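Local coordinates for protein endoglucanase (Uncultured bacterium, PDB 3X17) that probably hydrolyses internal beta-1,4-glucosidic bonds of cellulose, as a family 9 endoglucanase with an N-terminal Ig-like domain, at residues Lys437-His450 with Asp544-Phe556. Numbering follows the deposited sequence.
Sequences KEALAKGMLLLFAH and DYNAPLVFVAAHF
Pro548 and Val552 enter the face of helix 437-450 as successive knobs, the first set among Lys437, Leu440, Ala441 and Met444, the second among Leu440, Gly443, Met444 and Leu447. The helices run in roughly the same direction, inclined at 39°, axes 8.4 Å apart at closest. At Gly443, Val552 CG2 comes close to the backbone, 3.5 Å from Leu440 O. Met444 lays CG over one face of the Phe551 ring, 3.9 Å from the centroid; the bend at chi3 (-65°) then turns CE back to Pro548 CB, 3.9 Å away, while SD stands above the same face at longer range in a Met-aromatic contact. Leu447 CD2 sits almost centrally over the His555 imidazole, 3.6 Å from its centroid, and His555 ND1 is hydrogen-bonded to the hydroxyl of Tyr201. The backbones are closest at Lys437 and Tyr545, with Lys437 CB 3.5 Å from Tyr545 CD1, but the polar end of partly exposed Lys437 is looser: Lys437 NZ reaches Asp544 OD2 only through a water, 2.8 Å from the former and 2.7 Å from the latter. These helices of the (alpha/alpha)6 barrel are thus joined by shape and apolar burial, their lone charged pair coupled, probably weakly, through one water.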
ATOM      1  N   LYS A 437       1.250  -5.921   1.263  1.00 33.95           N
ATOM      2  CA  LYS A 437       1.750  -4.680   0.703  1.00 33.19           C
ATOM      3  C   LYS A 437       2.811  -4.975  -0.370  1.00 33.18           C
ATOM      4  O   LYS A 437       2.818  -4.382  -1.462  1.00 30.70           O
ATOM      5  CB  LYS A 437       2.325  -3.809   1.825  1.00 34.51           C
ATOM      6  CG  LYS A 437       2.946  -2.483   1.346  1.00 34.61           C
ATOM      7  CD  LYS A 437       4.387  -2.678   0.981  1.00 32.84           C
ATOM      8  CE  LYS A 437       5.216  -3.088   2.219  1.00 34.20           C
ATOM      9  NZ  LYS A 437       6.625  -2.515   2.118  1.00 38.07           N
ATOM     10  N   GLU A 438       3.707  -5.891  -0.041  1.00 32.66           N
ATOM     11  CA  GLU A 438       4.762  -6.349  -0.946  1.00 33.23           C
ATOM     12  C   GLU A 438       4.207  -6.931  -2.261  1.00 32.24           C
ATOM     13  O   GLU A 438       4.726  -6.627  -3.344  1.00 33.30           O
ATOM     14  CB  GLU A 438       5.663  -7.378  -0.218  1.00 34.72           C
ATOM     15  CG  GLU A 438       6.755  -7.979  -1.086  1.00 38.27           C
ATOM     16  CD  GLU A 438       7.669  -8.958  -0.339  1.00 45.24           C
ATOM     17  OE1 GLU A 438       7.834  -8.833   0.902  1.00 46.31           O
ATOM     18  OE2 GLU A 438       8.279  -9.809  -1.017  1.00 46.60           O
ATOM     19  N   ALA A 439       3.115  -7.694  -2.168  1.00 30.89           N
ATOM     20  CA  ALA A 439       2.414  -8.187  -3.365  1.00 30.47           C
ATOM     21  C   ALA A 439       1.983  -7.012  -4.226  1.00 31.71           C
ATOM     22  O   ALA A 439       2.187  -7.009  -5.450  1.00 31.64           O
ATOM     23  CB  ALA A 439       1.201  -9.003  -2.982  1.00 30.77           C
ATOM     24  N   LEU A 440       1.295  -6.064  -3.608  1.00 28.76           N
ATOM     25  CA  LEU A 440       0.714  -4.981  -4.377  1.00 29.66           C
ATOM     26  C   LEU A 440       1.809  -4.063  -4.918  1.00 29.20           C
ATOM     27  O   LEU A 440       1.698  -3.545  -6.036  1.00 32.17           O
ATOM     28  CB  LEU A 440      -0.304  -4.214  -3.544  1.00 27.78           C
ATOM     29  CG  LEU A 440      -1.686  -4.867  -3.414  1.00 31.37           C
ATOM     30  CD1 LEU A 440      -2.416  -4.225  -2.223  1.00 27.97           C
ATOM     31  CD2 LEU A 440      -2.525  -4.682  -4.702  1.00 29.00           C
ATOM     32  N   ALA A 441       2.867  -3.864  -4.136  1.00 28.64           N
ATOM     33  CA  ALA A 441       4.010  -3.055  -4.564  1.00 27.82           C
ATOM     34  C   ALA A 441       4.707  -3.716  -5.760  1.00 30.39           C
ATOM     35  O   ALA A 441       5.249  -3.018  -6.611  1.00 29.71           O
ATOM     36  CB  ALA A 441       5.010  -2.880  -3.414  1.00 28.18           C
ATOM     37  N   LYS A 442       4.762  -5.047  -5.772  1.00 28.79           N
ATOM     38  CA  LYS A 442       5.250  -5.779  -6.943  1.00 31.79           C
ATOM     39  C   LYS A 442       4.300  -5.676  -8.135  1.00 32.76           C
ATOM     40  O   LYS A 442       4.743  -5.636  -9.282  1.00 33.52           O
ATOM     41  CB  LYS A 442       5.522  -7.253  -6.620  1.00 31.60           C
ATOM     42  CG  LYS A 442       6.753  -7.484  -5.770  1.00 30.30           C
ATOM     43  CD  LYS A 442       6.854  -8.979  -5.331  1.00 30.29           C
ATOM     44  CE  LYS A 442       8.268  -9.274  -4.768  1.00 36.54           C
ATOM     45  NZ  LYS A 442       8.451 -10.728  -4.398  1.00 39.45           N
ATOM     46  N   GLY A 443       3.000  -5.615  -7.852  1.00 32.42           N
ATOM     47  CA  GLY A 443       2.013  -5.231  -8.840  1.00 30.63           C
ATOM     48  C   GLY A 443       2.348  -3.895  -9.471  1.00 31.86           C
ATOM     49  O   GLY A 443       2.277  -3.723 -10.696  1.00 29.50           O
ATOM     50  N   MET A 444       2.726  -2.950  -8.620  1.00 31.30           N
ATOM     51  CA  MET A 444       3.166  -1.628  -9.064  1.00 31.23           C
ATOM     52  C   MET A 444       4.393  -1.694  -9.991  1.00 29.85           C
ATOM     53  O   MET A 444       4.416  -1.008 -10.978  1.00 30.81           O
ATOM     54  CB  MET A 444       3.442  -0.703  -7.863  1.00 28.75           C
ATOM     55  CG  MET A 444       3.724   0.760  -8.250  1.00 33.09           C
ATOM     56  SD  MET A 444       4.424   1.693  -6.862  1.00 32.91           S
ATOM     57  CE  MET A 444       3.068   1.671  -5.700  1.00 32.42           C
ATOM     58  N   LEU A 445       5.386  -2.528  -9.703  1.00 30.76           N
ATOM     59  CA  LEU A 445       6.520  -2.641 -10.633  1.00 31.63           C
ATOM     60  C   LEU A 445       6.126  -3.224 -11.992  1.00 32.68           C
ATOM     61  O   LEU A 445       6.624  -2.763 -13.030  1.00 32.27           O
ATOM     62  CB  LEU A 445       7.714  -3.408 -10.049  1.00 32.93           C
ATOM     63  CG  LEU A 445       8.242  -2.976  -8.676  1.00 33.05           C
ATOM     64  CD1 LEU A 445       9.319  -3.943  -8.225  1.00 35.54           C
ATOM     65  CD2 LEU A 445       8.733  -1.531  -8.666  1.00 29.45           C
ATOM     66  N   LEU A 446       5.208  -4.191 -11.997  1.00 31.48           N
ATOM     67  CA  LEU A 446       4.628  -4.688 -13.258  1.00 33.70           C
ATOM     68  C   LEU A 446       3.955  -3.562 -14.036  1.00 33.59           C
ATOM     69  O   LEU A 446       4.231  -3.381 -15.221  1.00 35.94           O
ATOM     70  CB  LEU A 446       3.611  -5.805 -13.009  1.00 32.57           C
ATOM     71  CG  LEU A 446       4.201  -7.075 -12.395  1.00 35.01           C
ATOM     72  CD1 LEU A 446       3.099  -7.921 -11.756  1.00 32.56           C
ATOM     73  CD2 LEU A 446       4.950  -7.882 -13.455  1.00 34.80           C
ATOM     74  N   LEU A 447       3.178  -2.732 -13.347  1.00 32.11           N
ATOM     75  CA  LEU A 447       2.535  -1.633 -14.008  1.00 32.23           C
ATOM     76  C   LEU A 447       3.515  -0.570 -14.484  1.00 32.42           C
ATOM     77  O   LEU A 447       3.235   0.114 -15.459  1.00 36.54           O
ATOM     78  CB  LEU A 447       1.439  -1.012 -13.139  1.00 32.13           C
ATOM     79  CG  LEU A 447       0.215  -1.897 -12.877  1.00 33.82           C
ATOM     80  CD1 LEU A 447      -0.738  -1.236 -11.879  1.00 30.78           C
ATOM     81  CD2 LEU A 447      -0.505  -2.284 -14.168  1.00 35.02           C
ATOM     82  N   PHE A 448       4.625  -0.367 -13.781  1.00 31.89           N
ATOM     83  CA  PHE A 448       5.615   0.616 -14.260  1.00 32.98           C
ATOM     84  C   PHE A 448       6.164   0.159 -15.631  1.00 32.74           C
ATOM     85  O   PHE A 448       6.295   0.962 -16.552  1.00 32.17           O
ATOM     86  CB  PHE A 448       6.786   0.763 -13.293  1.00 32.35           C
ATOM     87  CG  PHE A 448       6.490   1.619 -12.067  1.00 35.36           C
ATOM     88  CD1 PHE A 448       5.369   2.440 -12.009  1.00 37.24           C
ATOM     89  CD2 PHE A 448       7.360   1.614 -10.989  1.00 36.74           C
ATOM     90  CE1 PHE A 448       5.114   3.230 -10.881  1.00 37.84           C
ATOM     91  CE2 PHE A 448       7.134   2.436  -9.866  1.00 38.00           C
ATOM     92  CZ  PHE A 448       6.007   3.235  -9.818  1.00 37.73           C
ATOM     93  N   ALA A 449       6.530  -1.113 -15.714  1.00 29.74           N
ATOM     94  CA  ALA A 449       7.083  -1.711 -16.922  1.00 34.73           C
ATOM     95  C   ALA A 449       6.044  -1.707 -18.045  1.00 33.72           C
ATOM     96  O   ALA A 449       6.306  -1.221 -19.142  1.00 36.49           O
ATOM     97  CB  ALA A 449       7.580  -3.164 -16.628  1.00 30.86           C
ATOM     98  N   HIS A 450       4.828  -2.100 -17.711  1.00 36.23           N
ATOM     99  CA  HIS A 450       3.693  -1.974 -18.612  1.00 38.78           C
ATOM    100  C   HIS A 450       3.552  -0.564 -19.182  1.00 40.85           C
ATOM    101  O   HIS A 450       3.131  -0.385 -20.327  1.00 39.71           O
ATOM    102  CB  HIS A 450       2.400  -2.376 -17.903  1.00 39.37           C
ATOM    103  CG  HIS A 450       1.178  -2.261 -18.769  1.00 42.53           C
ATOM    104  ND1 HIS A 450       0.975  -3.055 -19.880  1.00 43.86           N
ATOM    105  CD2 HIS A 450       0.113  -1.424 -18.704  1.00 41.79           C
ATOM    106  CE1 HIS A 450      -0.200  -2.766 -20.415  1.00 45.02           C
ATOM    107  NE2 HIS A 450      -0.720  -1.746 -19.752  1.00 46.38           N
ATOM    108  N   ASP A 544       1.248   2.611   4.752  1.00 29.13           N
ATOM    109  CA  ASP A 544       2.088   2.214   3.616  1.00 28.66           C
ATOM    110  C   ASP A 544       1.589   0.928   2.925  1.00 28.95           C
ATOM    111  O   ASP A 544       2.019   0.609   1.823  1.00 30.16           O
ATOM    112  CB  ASP A 544       3.575   2.138   3.995  1.00 28.80           C
ATOM    113  CG  ASP A 544       3.872   1.033   4.989  1.00 31.50           C
ATOM    114  OD1 ASP A 544       3.119   0.918   5.972  1.00 32.98           O
ATOM    115  OD2 ASP A 544       4.858   0.277   4.793  1.00 33.09           O
ATOM    116  N   TYR A 545       0.626   0.238   3.531  1.00 28.03           N
ATOM    117  CA  TYR A 545       0.023  -0.923   2.892  1.00 30.29           C
ATOM    118  C   TYR A 545      -1.045  -0.445   1.909  1.00 30.84           C
ATOM    119  O   TYR A 545      -1.151  -0.954   0.804  1.00 30.92           O
ATOM    120  CB  TYR A 545      -0.640  -1.842   3.912  1.00 28.21           C
ATOM    121  CG  TYR A 545       0.274  -2.419   4.980  1.00 32.00           C
ATOM    122  CD1 TYR A 545       1.678  -2.336   4.880  1.00 27.27           C
ATOM    123  CD2 TYR A 545      -0.265  -3.195   5.997  1.00 26.59           C
ATOM    124  CE1 TYR A 545       2.497  -2.955   5.841  1.00 30.20           C
ATOM    125  CE2 TYR A 545       0.521  -3.771   6.960  1.00 29.45           C
ATOM    126  CZ  TYR A 545       1.890  -3.640   6.901  1.00 33.43           C
ATOM    127  OH  TYR A 545       2.627  -4.307   7.844  1.00 34.62           O
ATOM    128  N   ASN A 546      -1.817   0.547   2.335  1.00 30.91           N
ATOM    129  CA  ASN A 546      -2.888   1.110   1.545  1.00 32.77           C
ATOM    130  C   ASN A 546      -2.417   1.878   0.319  1.00 32.19           C
ATOM    131  O   ASN A 546      -3.170   2.072  -0.636  1.00 33.13           O
ATOM    132  CB  ASN A 546      -3.796   1.971   2.429  1.00 31.71           C
ATOM    133  CG  ASN A 546      -5.037   1.213   2.874  1.00 34.83           C
ATOM    134  OD1 ASN A 546      -4.913   0.160   3.482  1.00 30.69           O
ATOM    135  ND2 ASN A 546      -6.216   1.633   2.389  1.00 29.08           N
ATOM    136  N   ALA A 547      -1.180   2.346   0.365  1.00 31.43           N
ATOM    137  CA  ALA A 547      -0.660   3.210  -0.692  1.00 30.88           C
ATOM    138  C   ALA A 547      -0.552   2.459  -2.026  1.00 31.07           C
ATOM    139  O   ALA A 547      -1.021   2.944  -3.033  1.00 32.11           O
ATOM    140  CB  ALA A 547       0.683   3.786  -0.287  1.00 28.28           C
ATOM    141  N   PRO A 548       0.077   1.267  -2.035  1.00 31.79           N
ATOM    142  CA  PRO A 548       0.113   0.562  -3.320  1.00 30.39           C
ATOM    143  C   PRO A 548      -1.249  -0.034  -3.675  1.00 30.59           C
ATOM    144  O   PRO A 548      -1.521  -0.284  -4.854  1.00 29.85           O
ATOM    145  CB  PRO A 548       1.163  -0.552  -3.094  1.00 30.47           C
ATOM    146  CG  PRO A 548       1.183  -0.753  -1.591  1.00 30.92           C
ATOM    147  CD  PRO A 548       0.932   0.623  -1.016  1.00 29.56           C
ATOM    148  N   LEU A 549      -2.093  -0.284  -2.672  1.00 29.17           N
ATOM    149  CA  LEU A 549      -3.469  -0.685  -2.946  1.00 30.50           C
ATOM    150  C   LEU A 549      -4.232   0.396  -3.727  1.00 31.58           C
ATOM    151  O   LEU A 549      -4.911   0.099  -4.704  1.00 33.49           O
ATOM    152  CB  LEU A 549      -4.226  -1.087  -1.660  1.00 29.63           C
ATOM    153  CG  LEU A 549      -5.720  -1.401  -1.816  1.00 29.97           C
ATOM    154  CD1 LEU A 549      -5.992  -2.524  -2.846  1.00 27.68           C
ATOM    155  CD2 LEU A 549      -6.405  -1.708  -0.457  1.00 24.80           C
ATOM    156  N   VAL A 550      -4.179   1.623  -3.257  1.00 28.99           N
ATOM    157  CA  VAL A 550      -4.786   2.731  -3.982  1.00 31.48           C
ATOM    158  C   VAL A 550      -4.168   2.850  -5.389  1.00 34.28           C
ATOM    159  O   VAL A 550      -4.893   3.053  -6.351  1.00 32.68           O
ATOM    160  CB  VAL A 550      -4.606   4.089  -3.233  1.00 31.51           C
ATOM    161  CG1 VAL A 550      -4.891   5.291  -4.174  1.00 28.87           C
ATOM    162  CG2 VAL A 550      -5.519   4.146  -2.010  1.00 31.11           C
ATOM    163  N   PHE A 551      -2.845   2.654  -5.512  1.00 35.06           N
ATOM    164  CA  PHE A 551      -2.202   2.691  -6.838  1.00 34.12           C
ATOM    165  C   PHE A 551      -2.728   1.636  -7.813  1.00 31.90           C
ATOM    166  O   PHE A 551      -3.195   1.964  -8.920  1.00 31.04           O
ATOM    167  CB  PHE A 551      -0.675   2.620  -6.733  1.00 35.03           C
ATOM    168  CG  PHE A 551       0.034   2.792  -8.067  1.00 34.89           C
ATOM    169  CD1 PHE A 551       0.262   1.704  -8.896  1.00 32.47           C
ATOM    170  CD2 PHE A 551       0.435   4.049  -8.498  1.00 37.76           C
ATOM    171  CE1 PHE A 551       0.909   1.857 -10.115  1.00 35.66           C
ATOM    172  CE2 PHE A 551       1.066   4.210  -9.716  1.00 36.88           C
ATOM    173  CZ  PHE A 551       1.319   3.109 -10.520  1.00 41.90           C
ATOM    174  N   VAL A 552      -2.728   0.381  -7.382  1.00 29.60           N
ATOM    175  CA  VAL A 552      -3.100  -0.694  -8.286  1.00 31.15           C
ATOM    176  C   VAL A 552      -4.596  -0.647  -8.597  1.00 31.50           C
ATOM    177  O   VAL A 552      -5.000  -0.776  -9.757  1.00 31.26           O
ATOM    178  CB  VAL A 552      -2.640  -2.091  -7.782  1.00 31.33           C
ATOM    179  CG1 VAL A 552      -2.997  -3.163  -8.797  1.00 29.80           C
ATOM    180  CG2 VAL A 552      -1.135  -2.092  -7.580  1.00 28.79           C
ATOM    181  N   ALA A 553      -5.386  -0.263  -7.597  1.00 29.32           N
ATOM    182  CA  ALA A 553      -6.818  -0.164  -7.761  1.00 30.06           C
ATOM    183  C   ALA A 553      -7.137   0.955  -8.758  1.00 31.71           C
ATOM    184  O   ALA A 553      -8.055   0.815  -9.601  1.00 29.24           O
ATOM    185  CB  ALA A 553      -7.490   0.104  -6.427  1.00 32.29           C
ATOM    186  N   ALA A 554      -6.393   2.056  -8.662  1.00 28.73           N
ATOM    187  CA  ALA A 554      -6.637   3.192  -9.557  1.00 31.59           C
ATOM    188  C   ALA A 554      -6.357   2.826 -11.031  1.00 32.25           C
ATOM    189  O   ALA A 554      -7.092   3.239 -11.927  1.00 33.65           O
ATOM    190  CB  ALA A 554      -5.820   4.403  -9.136  1.00 29.41           C
ATOM    191  N   HIS A 555      -5.329   2.013 -11.271  1.00 32.61           N
ATOM    192  CA  HIS A 555      -5.091   1.483 -12.606  1.00 32.98           C
ATOM    193  C   HIS A 555      -6.335   0.783 -13.183  1.00 34.27           C
ATOM    194  O   HIS A 555      -6.730   1.026 -14.322  1.00 34.93           O
ATOM    195  CB  HIS A 555      -3.896   0.532 -12.628  1.00 32.10           C
ATOM    196  CG  HIS A 555      -3.599  -0.014 -13.998  1.00 37.92           C
ATOM    197  ND1 HIS A 555      -2.688   0.572 -14.855  1.00 31.95           N
ATOM    198  CD2 HIS A 555      -4.148  -1.050 -14.681  1.00 33.56           C
ATOM    199  CE1 HIS A 555      -2.680  -0.090 -16.000  1.00 34.54           C
ATOM    200  NE2 HIS A 555      -3.555  -1.076 -15.922  1.00 34.38           N
ATOM    201  N   PHE A 556      -6.975  -0.066 -12.391  1.00 34.55           N
ATOM    202  CA  PHE A 556      -8.089  -0.820 -12.913  1.00 37.13           C
ATOM    203  C   PHE A 556      -9.437  -0.104 -12.810  1.00 39.18           C
ATOM    204  O   PHE A 556     -10.405  -0.526 -13.435  1.00 42.52           O
ATOM    205  CB  PHE A 556      -8.110  -2.209 -12.292  1.00 35.74           C
ATOM    206  CG  PHE A 556      -6.978  -3.083 -12.761  1.00 38.40           C
ATOM    207  CD1 PHE A 556      -6.997  -3.624 -14.034  1.00 36.66           C
ATOM    208  CD2 PHE A 556      -5.824  -3.221 -12.003  1.00 32.98           C
ATOM    209  CE1 PHE A 556      -5.950  -4.416 -14.483  1.00 38.82           C
ATOM    210  CE2 PHE A 556      -4.783  -4.009 -12.437  1.00 38.58           C
ATOM    211  CZ  PHE A 556      -4.861  -4.636 -13.685  1.00 36.62           C
TER
HETATM  212  O   HOH W   1       6.417   0.197   2.587  1.00 28.78           O